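Local coordinates for protein sifA (Salmonella typhimurium, PDB 3CXB) that acts inside host cells as a secreted virulence effector that interacts with PLEKHM2 and is required for endosomal tubulation and formation of Salmonella-induced filaments, at residues 205-210 / 233-238. Numbering follows the deposited sequence.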
loop_
_atom_site.group_PDB
_atom_site.type_symbol
_atom_site.label_atom_id
_atom_site.label_comp_id
_atom_site.label_asym_id
_atom_site.label_seq_id
_atom_site.Cartn_x
_atom_site.Cartn_y
_atom_site.Cartn_z
ATOM N N TYR A 205 9.664 -9.851 -6.337
ATOM C CA TYR A 205 9.310 -9.312 -5.030
ATOM C C TYR A 205 8.390 -10.250 -4.254
ATOM O O TYR A 205 8.703 -10.672 -3.145
ATOM C CB TYR A 205 8.646 -7.940 -5.219
ATOM C CG TYR A 205 8.633 -7.060 -3.987
ATOM C CD1 TYR A 205 7.697 -7.258 -2.967
ATOM C CD2 TYR A 205 9.560 -6.019 -3.842
ATOM C CE1 TYR A 205 7.686 -6.439 -1.838
ATOM C CE2 TYR A 205 9.554 -5.198 -2.721
ATOM C CZ TYR A 205 8.615 -5.411 -1.728
ATOM O OH TYR A 205 8.577 -4.573 -0.642
ATOM N N LEU A 206 7.262 -10.595 -4.853
ATOM C CA LEU A 206 6.314 -11.452 -4.182
ATOM C C LEU A 206 6.844 -12.837 -3.821
ATOM O O LEU A 206 6.582 -13.325 -2.720
ATOM C CB LEU A 206 5.036 -11.557 -5.018
ATOM C CG LEU A 206 4.192 -10.271 -5.007
ATOM C CD1 LEU A 206 3.058 -10.329 -6.015
ATOM C CD2 LEU A 206 3.630 -10.077 -3.609
ATOM N N ALA A 207 7.585 -13.477 -4.726
ATOM C CA ALA A 207 8.109 -14.812 -4.426
ATOM C C ALA A 207 9.095 -14.715 -3.264
ATOM O O ALA A 207 9.141 -15.605 -2.402
ATOM C CB ALA A 207 8.776 -15.439 -5.660
ATOM N N ALA A 208 9.866 -13.629 -3.221
ATOM C CA ALA A 208 10.813 -13.426 -2.125
ATOM C C ALA A 208 10.059 -13.276 -0.793
ATOM O O ALA A 208 10.510 -13.773 0.250
ATOM C CB ALA A 208 11.645 -12.199 -2.380
ATOM N N LYS A 209 8.918 -12.584 -0.839
ATOM C CA LYS A 209 8.088 -12.375 0.339
ATOM C C LYS A 209 7.539 -13.730 0.785
ATOM O O LYS A 209 7.503 -14.054 1.977
ATOM C CB LYS A 209 6.930 -11.437 -0.001
ATOM C CG LYS A 209 6.619 -10.402 1.055
ATOM C CD LYS A 209 7.824 -9.545 1.339
ATOM C CE LYS A 209 7.427 -8.264 2.061
ATOM N NZ LYS A 209 8.614 -7.577 2.659
ATOM N N ILE A 210 7.128 -14.531 -0.186
ATOM C CA ILE A 210 6.588 -15.844 0.119
ATOM C C ILE A 210 7.654 -16.698 0.777
ATOM O O ILE A 210 7.355 -17.492 1.667
ATOM C CB ILE A 210 6.039 -16.552 -1.142
ATOM C CG1 ILE A 210 4.822 -15.782 -1.672
ATOM C CG2 ILE A 210 5.608 -17.960 -0.780
ATOM C CD1 ILE A 210 4.395 -16.147 -3.054
ATOM N N ASN A 233 6.489 -27.248 -0.854
ATOM C CA ASN A 233 5.119 -27.378 -1.299
ATOM C C ASN A 233 4.380 -26.069 -1.023
ATOM O O ASN A 233 3.651 -25.570 -1.877
ATOM C CB ASN A 233 4.443 -28.557 -0.592
ATOM C CG ASN A 233 4.747 -29.901 -1.265
ATOM O OD1 ASN A 233 5.893 -30.193 -1.629
ATOM N ND2 ASN A 233 3.714 -30.725 -1.428
ATOM N N ALA A 234 4.594 -25.490 0.154
ATOM C CA ALA A 234 3.934 -24.236 0.496
ATOM C C ALA A 234 4.363 -23.151 -0.484
ATOM O O ALA A 234 3.525 -22.435 -1.046
ATOM C CB ALA A 234 4.276 -23.816 1.942
ATOM N N PHE A 235 5.671 -23.025 -0.690
ATOM C CA PHE A 235 6.182 -22.024 -1.618
ATOM C C PHE A 235 5.582 -22.132 -3.027
ATOM O O PHE A 235 5.246 -21.120 -3.641
ATOM C CB PHE A 235 7.685 -22.119 -1.779
ATOM C CG PHE A 235 8.211 -21.189 -2.829
ATOM C CD1 PHE A 235 8.442 -19.848 -2.530
ATOM C CD2 PHE A 235 8.440 -21.641 -4.132
ATOM C CE1 PHE A 235 8.905 -18.969 -3.506
ATOM C CE2 PHE A 235 8.906 -20.759 -5.122
ATOM C CZ PHE A 235 9.137 -19.425 -4.807
ATOM N N LEU A 236 5.485 -23.348 -3.553
ATOM C CA LEU A 236 4.935 -23.547 -4.888
ATOM C C LEU A 236 3.430 -23.343 -4.928
ATOM O O LEU A 236 2.892 -22.849 -5.928
ATOM C CB LEU A 236 5.254 -24.960 -5.393
ATOM C CG LEU A 236 6.732 -25.357 -5.472
ATOM C CD1 LEU A 236 6.818 -26.819 -5.868
ATOM C CD2 LEU A 236 7.484 -24.486 -6.458
ATOM N N GLU A 237 2.766 -23.727 -3.840
ATOM C CA GLU A 237 1.320 -23.621 -3.722
ATOM C C GLU A 237 0.887 -22.159 -3.654
ATOM O O GLU A 237 0.008 -21.731 -4.404
ATOM C CB GLU A 237 0.847 -24.372 -2.474
ATOM C CG GLU A 237 -0.621 -24.749 -2.485
ATOM C CD GLU A 237 -0.831 -26.242 -2.660
ATOM O OE1 GLU A 237 -1.980 -26.651 -2.940
ATOM O OE2 GLU A 237 0.148 -27.007 -2.511
ATOM N N THR A 238 1.508 -21.378 -2.778
ATOM C CA THR A 238 1.114 -19.982 -2.685
ATOM C C THR A 238 1.490 -19.256 -3.975
ATOM O O THR A 238 0.752 -18.387 -4.442
ATOM C CB THR A 238 1.765 -19.262 -1.487
ATOM O OG1 THR A 238 3.056 -18.795 -1.873
ATOM C CG2 THR A 238 1.908 -20.200 -0.295
#
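The F235 ring is carried out toward A207 and I210 by a first torsion of 174°, which sets CG opposite the backbone N, while in I210 chi1 of -66° leaves CG1 beside the backbone N and CG2 opposite it, the branch that meets the ring. I210 CG2 lies 3.8 Å from F235 CD1, approaching obliquely, and the two side chains cross at roughly a right angle. Isoleucine suits a buried place between helices: its CG2 meets F235, and the side chain also packs on I310 and A314 of helix 307-324.

The pair belongs to a roughly antiparallel helical hairpin in the C-terminal half of SifA, helices 197-220 and 228-241, whose short segments pass 10.2 Å apart at 145° between their N-to-C directions; helix 307-324 packs against both arms. At this spacing F235 is long enough to reach the backbone carbonyl of A207 on the facing helix. A207 has only a methyl group, small enough to let the outer end of the ring come up to the helix backbone; A207 CB is 4.1 Å from F235 CZ. There A207 O lies in the ring plane at its edge, 3.5 Å from F235 CE1, where the slightly positive rim hydrogens of an aromatic ring suit an oxygen. T238, about one turn beyond F235, has its CB directed toward helix 197-220; its small side chain suits a buried place between helices, and it touches Q317 of helix 307-324, but its modelled closeness to I210 is doubtful.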